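PDB 4XAA: putative oxygenase from Streptomyces viridochromogenes Tue57, which probably acts as an iron- and 2-oxoglutarate-dependent oxygenase in orthosomycin biosynthesis, catalysing oxidative cyclization. Local coordinates for residues V136-I141 with V211-D216; G24-P29 with E90-L95. All coordinates share one frame; numbering follows the deposited sequence.

Contact 1: V136-I141 with V211-D216; sequences VCNLSI and VIEYAD
Four backbone hydrogen bonds tie strand 136-141 to strand 211-215. Cys-137 and Tyr-214 form one antiparallel hydrogen-bonded pair, with Tyr-214 N to Cys-137 O at 2.8 Å and nearly along the C=O axis. Leu-139 and Ile-212 form the other, with Leu-139 N to Ile-212 O also at 2.8 Å. On the face of Asn-138 and Glu-213, a water donates to Asn-138 OD1 at 2.6 Å and weakly to Glu-213 OE1. The extended Glu-213 chain ends in OE2, which is hydrogen-bonded to Thr-107 OG1 and salt-bridged to Arg-128. These are neighbouring central strands of the main sheet of a double-stranded beta-helix, the cupin-type fold. Asn-138 lies on the side facing the nickel, which is held by His-125, Asp-127 and His-196, and its side chain is about 6 Å from the metal. Asn-138 OD1 also presses on Val-211 CG1 at 3.2 Å. Val-136 CG1, anti to its backbone N, reaches Ala-215 CB at 3.6 Å and also lies against Glu-213 CG. On the other face, Leu-139 crosses the Tyr-214 side chain at about a right angle. Its CD2 meets Tyr-214 CE2 at 3.7 Å. Helix 90-100 covers this pair.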
loop_
_atom_site.group_PDB
_atom_site.type_symbol
_atom_site.label_atom_id
_atom_site.label_comp_id
_atom_site.label_asym_id
_atom_site.label_seq_id
_atom_site.Cartn_x
_atom_site.Cartn_y
_atom_site.Cartn_z
ATOM N N VAL A 136 -10.459 -3.824 9.134
ATOM C CA VAL A 136 -10.114 -3.854 7.716
ATOM C C VAL A 136 -8.679 -3.360 7.587
ATOM O O VAL A 136 -8.341 -2.323 8.133
ATOM C CB VAL A 136 -11.090 -2.969 6.853
ATOM C CG1 VAL A 136 -10.936 -3.248 5.374
ATOM C CG2 VAL A 136 -12.525 -3.207 7.248
ATOM N N CYS A 137 -7.823 -4.108 6.901
ATOM C CA CYS A 137 -6.451 -3.652 6.713
ATOM C C CYS A 137 -6.024 -3.664 5.261
ATOM O O CYS A 137 -6.642 -4.308 4.432
ATOM C CB CYS A 137 -5.471 -4.507 7.528
ATOM S SG CYS A 137 -5.413 -6.236 7.004
ATOM N N ASN A 138 -4.955 -2.929 4.975
ATOM C CA ASN A 138 -4.299 -2.952 3.683
ATOM C C ASN A 138 -2.985 -3.678 3.783
ATOM O O ASN A 138 -2.188 -3.404 4.676
ATOM C CB ASN A 138 -4.047 -1.537 3.166
ATOM C CG ASN A 138 -5.302 -0.879 2.592
ATOM O OD1 ASN A 138 -5.683 -1.130 1.445
ATOM N ND2 ASN A 138 -5.932 -0.013 3.380
ATOM N N LEU A 139 -2.750 -4.611 2.871
ATOM C CA LEU A 139 -1.433 -5.226 2.775
ATOM C C LEU A 139 -0.702 -4.559 1.640
ATOM O O LEU A 139 -1.177 -4.560 0.507
ATOM C CB LEU A 139 -1.515 -6.739 2.537
ATOM C CG LEU A 139 -1.456 -7.641 3.774
ATOM C CD1 LEU A 139 -2.583 -7.297 4.713
ATOM C CD2 LEU A 139 -1.542 -9.093 3.370
ATOM N N SER A 140 0.436 -3.958 1.955
ATOM C CA SER A 140 1.250 -3.314 0.947
ATOM C C SER A 140 2.432 -4.206 0.664
ATOM O O SER A 140 3.343 -4.327 1.487
ATOM C CB SER A 140 1.706 -1.926 1.405
ATOM O OG SER A 140 0.591 -1.102 1.722
ATOM N N ILE A 141 2.392 -4.856 -0.491
ATOM C CA ILE A 141 3.496 -5.689 -0.932
ATOM C C ILE A 141 4.482 -4.829 -1.703
ATOM O O ILE A 141 4.216 -4.412 -2.825
ATOM C CB ILE A 141 3.031 -6.864 -1.820
ATOM C CG1 ILE A 141 1.888 -7.630 -1.152
ATOM C CG2 ILE A 141 4.197 -7.786 -2.097
ATOM C CD1 ILE A 141 1.163 -8.569 -2.103
ATOM N N VAL A 211 -1.120 -2.890 -3.276
ATOM C CA VAL A 211 -1.985 -2.745 -2.103
ATOM C C VAL A 211 -3.277 -3.557 -2.267
ATOM O O VAL A 211 -4.045 -3.370 -3.233
ATOM C CB VAL A 211 -2.365 -1.263 -1.839
ATOM C CG1 VAL A 211 -3.096 -1.113 -0.510
ATOM C CG2 VAL A 211 -1.142 -0.389 -1.863
ATOM N N ILE A 212 -3.508 -4.457 -1.320
ATOM C CA ILE A 212 -4.703 -5.280 -1.308
ATOM C C ILE A 212 -5.434 -5.004 -0.005
ATOM O O ILE A 212 -4.841 -4.983 1.067
ATOM C CB ILE A 212 -4.360 -6.804 -1.467
ATOM C CG1 ILE A 212 -3.576 -7.052 -2.756
ATOM C CG2 ILE A 212 -5.607 -7.670 -1.475
ATOM C CD1 ILE A 212 -3.365 -8.536 -3.070
ATOM N N GLU A 213 -6.726 -4.747 -0.087
ATOM C CA GLU A 213 -7.470 -4.511 1.137
ATOM C C GLU A 213 -8.191 -5.774 1.581
ATOM O O GLU A 213 -8.870 -6.405 0.783
ATOM C CB GLU A 213 -8.459 -3.374 0.945
ATOM C CG GLU A 213 -9.294 -3.085 2.168
ATOM C CD GLU A 213 -10.186 -1.877 1.970
ATOM O OE1 GLU A 213 -9.643 -0.762 1.785
ATOM O OE2 GLU A 213 -11.423 -2.042 1.988
ATOM N N TYR A 214 -8.019 -6.145 2.847
ATOM C CA TYR A 214 -8.690 -7.310 3.408
ATOM C C TYR A 214 -9.613 -6.893 4.523
ATOM O O TYR A 214 -9.251 -6.050 5.352
ATOM C CB TYR A 214 -7.691 -8.348 3.941
ATOM C CG TYR A 214 -6.778 -8.916 2.885
ATOM C CD1 TYR A 214 -7.081 -10.118 2.230
ATOM C CD2 TYR A 214 -5.615 -8.248 2.533
ATOM C CE1 TYR A 214 -6.231 -10.626 1.260
ATOM C CE2 TYR A 214 -4.773 -8.740 1.573
ATOM C CZ TYR A 214 -5.079 -9.921 0.942
ATOM O OH TYR A 214 -4.216 -10.372 -0.017
ATOM N N ALA A 215 -10.788 -7.518 4.573
ATOM C CA ALA A 215 -11.826 -7.072 5.488
ATOM C C ALA A 215 -12.527 -8.201 6.208
ATOM O O ALA A 215 -12.787 -9.244 5.628
ATOM C CB ALA A 215 -12.860 -6.231 4.730
ATOM N N ASP A 216 -12.825 -7.972 7.482
ATOM C CA ASP A 216 -13.833 -8.738 8.183
ATOM C C ASP A 216 -15.056 -8.776 7.276
ATOM O O ASP A 216 -15.572 -7.722 6.924
ATOM C CB ASP A 216 -14.164 -8.089 9.530
ATOM C CG ASP A 216 -15.192 -8.879 10.340
ATOM O OD1 ASP A 216 -15.900 -9.741 9.786
ATOM O OD2 ASP A 216 -15.299 -8.631 11.553
HETATM O O HOH W 1 -7.162 -0.244 -0.478
#

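Contact 2: G24-P29 with E90-L95; sequences GPVLAP and EELAQL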
loop_
_atom_site.group_PDB
_atom_site.type_symbol
_atom_site.label_atom_id
_atom_site.label_comp_id
_atom_site.label_asym_id
_atom_site.label_seq_id
_atom_site.Cartn_x
_atom_site.Cartn_y
_atom_site.Cartn_z
ATOM N N GLY A 24 7.690 -7.858 7.238
ATOM C CA GLY A 24 8.750 -8.541 6.533
ATOM C C GLY A 24 8.203 -9.412 5.424
ATOM O O GLY A 24 7.038 -9.304 5.071
ATOM N N PRO A 25 9.059 -10.268 4.861
ATOM C CA PRO A 25 8.726 -11.148 3.740
ATOM C C PRO A 25 7.613 -12.134 4.070
ATOM O O PRO A 25 7.478 -12.598 5.202
ATOM C CB PRO A 25 10.038 -11.881 3.462
ATOM C CG PRO A 25 11.105 -10.998 4.040
ATOM C CD PRO A 25 10.475 -10.386 5.253
ATOM N N VAL A 26 6.813 -12.436 3.055
ATOM C CA VAL A 26 5.649 -13.288 3.195
ATOM C C VAL A 26 5.662 -14.299 2.064
ATOM O O VAL A 26 5.435 -15.486 2.270
ATOM C CB VAL A 26 4.340 -12.488 3.147
ATOM C CG1 VAL A 26 3.152 -13.422 3.100
ATOM C CG2 VAL A 26 4.241 -11.561 4.337
ATOM N N LEU A 27 5.928 -13.804 0.862
ATOM C CA LEU A 27 6.072 -14.665 -0.295
ATOM C C LEU A 27 7.535 -14.928 -0.591
ATOM O O LEU A 27 8.395 -14.102 -0.296
ATOM C CB LEU A 27 5.408 -14.045 -1.515
ATOM C CG LEU A 27 3.923 -13.731 -1.354
ATOM C CD1 LEU A 27 3.420 -12.883 -2.526
ATOM C CD2 LEU A 27 3.132 -15.021 -1.200
ATOM N N ALA A 28 7.808 -16.095 -1.160
ATOM C CA ALA A 28 9.129 -16.419 -1.647
ATOM C C ALA A 28 9.588 -15.360 -2.633
ATOM O O ALA A 28 8.809 -14.926 -3.478
ATOM C CB ALA A 28 9.128 -17.798 -2.301
ATOM N N PRO A 29 10.857 -14.942 -2.519
ATOM C CA PRO A 29 11.519 -13.916 -3.332
ATOM C C PRO A 29 11.243 -14.042 -4.822
ATOM O O PRO A 29 11.119 -13.023 -5.509
ATOM C CB PRO A 29 12.999 -14.160 -3.044
ATOM C CG PRO A 29 13.002 -14.630 -1.648
ATOM C CD PRO A 29 11.766 -15.488 -1.495
ATOM N N GLU A 90 -2.329 -17.749 -0.866
ATOM C CA GLU A 90 -3.052 -17.891 0.382
ATOM C C GLU A 90 -2.334 -17.245 1.568
ATOM O O GLU A 90 -2.970 -16.891 2.561
ATOM C CB GLU A 90 -3.281 -19.373 0.667
ATOM C CG GLU A 90 -2.002 -20.210 0.569
ATOM C CD GLU A 90 -1.731 -20.762 -0.844
ATOM O OE1 GLU A 90 -2.165 -20.145 -1.857
ATOM O OE2 GLU A 90 -1.079 -21.827 -0.932
ATOM N N GLU A 91 -1.015 -17.102 1.476
ATOM C CA GLU A 91 -0.257 -16.520 2.571
ATOM C C GLU A 91 -0.691 -15.079 2.856
ATOM O O GLU A 91 -0.605 -14.602 3.995
ATOM C CB GLU A 91 1.240 -16.561 2.267
ATOM C CG GLU A 91 1.822 -17.962 2.122
ATOM C CD GLU A 91 1.719 -18.485 0.700
ATOM O OE1 GLU A 91 0.854 -17.976 -0.056
ATOM O OE2 GLU A 91 2.506 -19.396 0.342
ATOM N N LEU A 92 -1.168 -14.392 1.826
ATOM C CA LEU A 92 -1.503 -12.981 1.957
ATOM C C LEU A 92 -2.711 -12.789 2.848
ATOM O O LEU A 92 -2.657 -12.030 3.811
ATOM C CB LEU A 92 -1.745 -12.362 0.590
ATOM C CG LEU A 92 -0.474 -12.380 -0.258
ATOM C CD1 LEU A 92 -0.742 -11.845 -1.658
ATOM C CD2 LEU A 92 0.623 -11.595 0.420
ATOM N N ALA A 93 -3.788 -13.507 2.555
ATOM C CA ALA A 93 -5.004 -13.360 3.345
ATOM C C ALA A 93 -4.798 -13.939 4.734
ATOM O O ALA A 93 -5.362 -13.450 5.705
ATOM C CB ALA A 93 -6.169 -14.021 2.655
ATOM N N GLN A 94 -3.971 -14.974 4.830
ATOM C CA GLN A 94 -3.618 -15.539 6.132
ATOM C C GLN A 94 -2.799 -14.555 6.980
ATOM O O GLN A 94 -3.015 -14.434 8.182
ATOM C CB GLN A 94 -2.868 -16.867 5.946
ATOM C CG GLN A 94 -3.785 -18.021 5.489
ATOM C CD GLN A 94 -3.032 -19.224 4.938
ATOM O OE1 GLN A 94 -1.797 -19.230 4.856
ATOM N NE2 GLN A 94 -3.780 -20.247 4.542
ATOM N N LEU A 95 -1.877 -13.829 6.362
ATOM C CA LEU A 95 -1.202 -12.752 7.077
ATOM C C LEU A 95 -2.189 -11.705 7.602
ATOM O O LEU A 95 -2.111 -11.290 8.762
ATOM C CB LEU A 95 -0.180 -12.055 6.184
ATOM C CG LEU A 95 0.604 -10.969 6.918
ATOM C CD1 LEU A 95 1.643 -11.627 7.824
ATOM C CD2 LEU A 95 1.272 -10.009 5.953
#
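Gly-24 and Pro-25 form the weakly bonded end of strand 20-25 and lead the chain up to the contact.

Val-26 carries the centre of the contact. Its side chain points at the helix, and its two methyls divide the work. CG1 is anti to the backbone N (chi1 172°). It lies against Glu-91 CB at 3.8 Å and reaches Leu-92 CD2 at 4.1 Å. The Val-26 and Glu-91 side chains each point toward the other segment and slide past each other in opposite directions. Val-26 CG1 therefore meets the base of the Glu-91 side chain and not its carboxylate. The same methyl is 4.0 Å from Glu-91 O. That carbonyl accepts the helical hydrogen bond from Leu-95 N, so CG1 rests on the backbone of the helix as well. CG2 turns to the next helical turn and meets Leu-95 CD2 at 3.7 Å. The Val-26 and Leu-95 side chains cross obliquely. Leu-95 CG is anti to its own backbone N (chi1 -177°). Both Val-26 and Leu-95 also touch Val-187 of strand 186-191.

Leu-27 follows and comes in with the end of its side chain. Its CD2 approaches Glu-91 OE1 at 3.9 Å, a van der Waals contact. Its CD1 is 4.3 Å from Leu-92 CD2. Glu-91 is bent at chi2 (88°), and its OE2 makes a salt bridge with Arg-89. The carboxylate thus has a charged partner while its chain packs beside apolar groups. Leu-27 also touches Ile-32 and Leu-35 of helix 29-47.

Ala-28 is the N-cap of that helix, and Pro-29 is its first residue. No hydrogen bond crosses between 24-29 and 90-95. The contact is apolar packing of a strand-to-helix connection against a helix, on the helix-covered face of the main sheet of a double-stranded beta-helix.

Overall arrangement
Both contacts are buried, but contact 1 lies deeper, with its centre about 8 Å from that of the chain against about 14 Å for contact 2. Contact 1 joins two strands within the main sheet. Contact 2 packs the loop that follows an outermost strand of that sheet against helix 90-100. Backbone hydrogen bonds dominate the first, whereas side-chain packing makes the second. They meet on the helix-covered face. There Leu-139 CD2 lies 3.2 Å from Leu-92 O, and Ile-141 CD1 packs on Leu-92 CD1 at 3.8 Å. Tyr-214 also packs against Ala-93. The other face of contact 1 is more polar and looks toward the metal site.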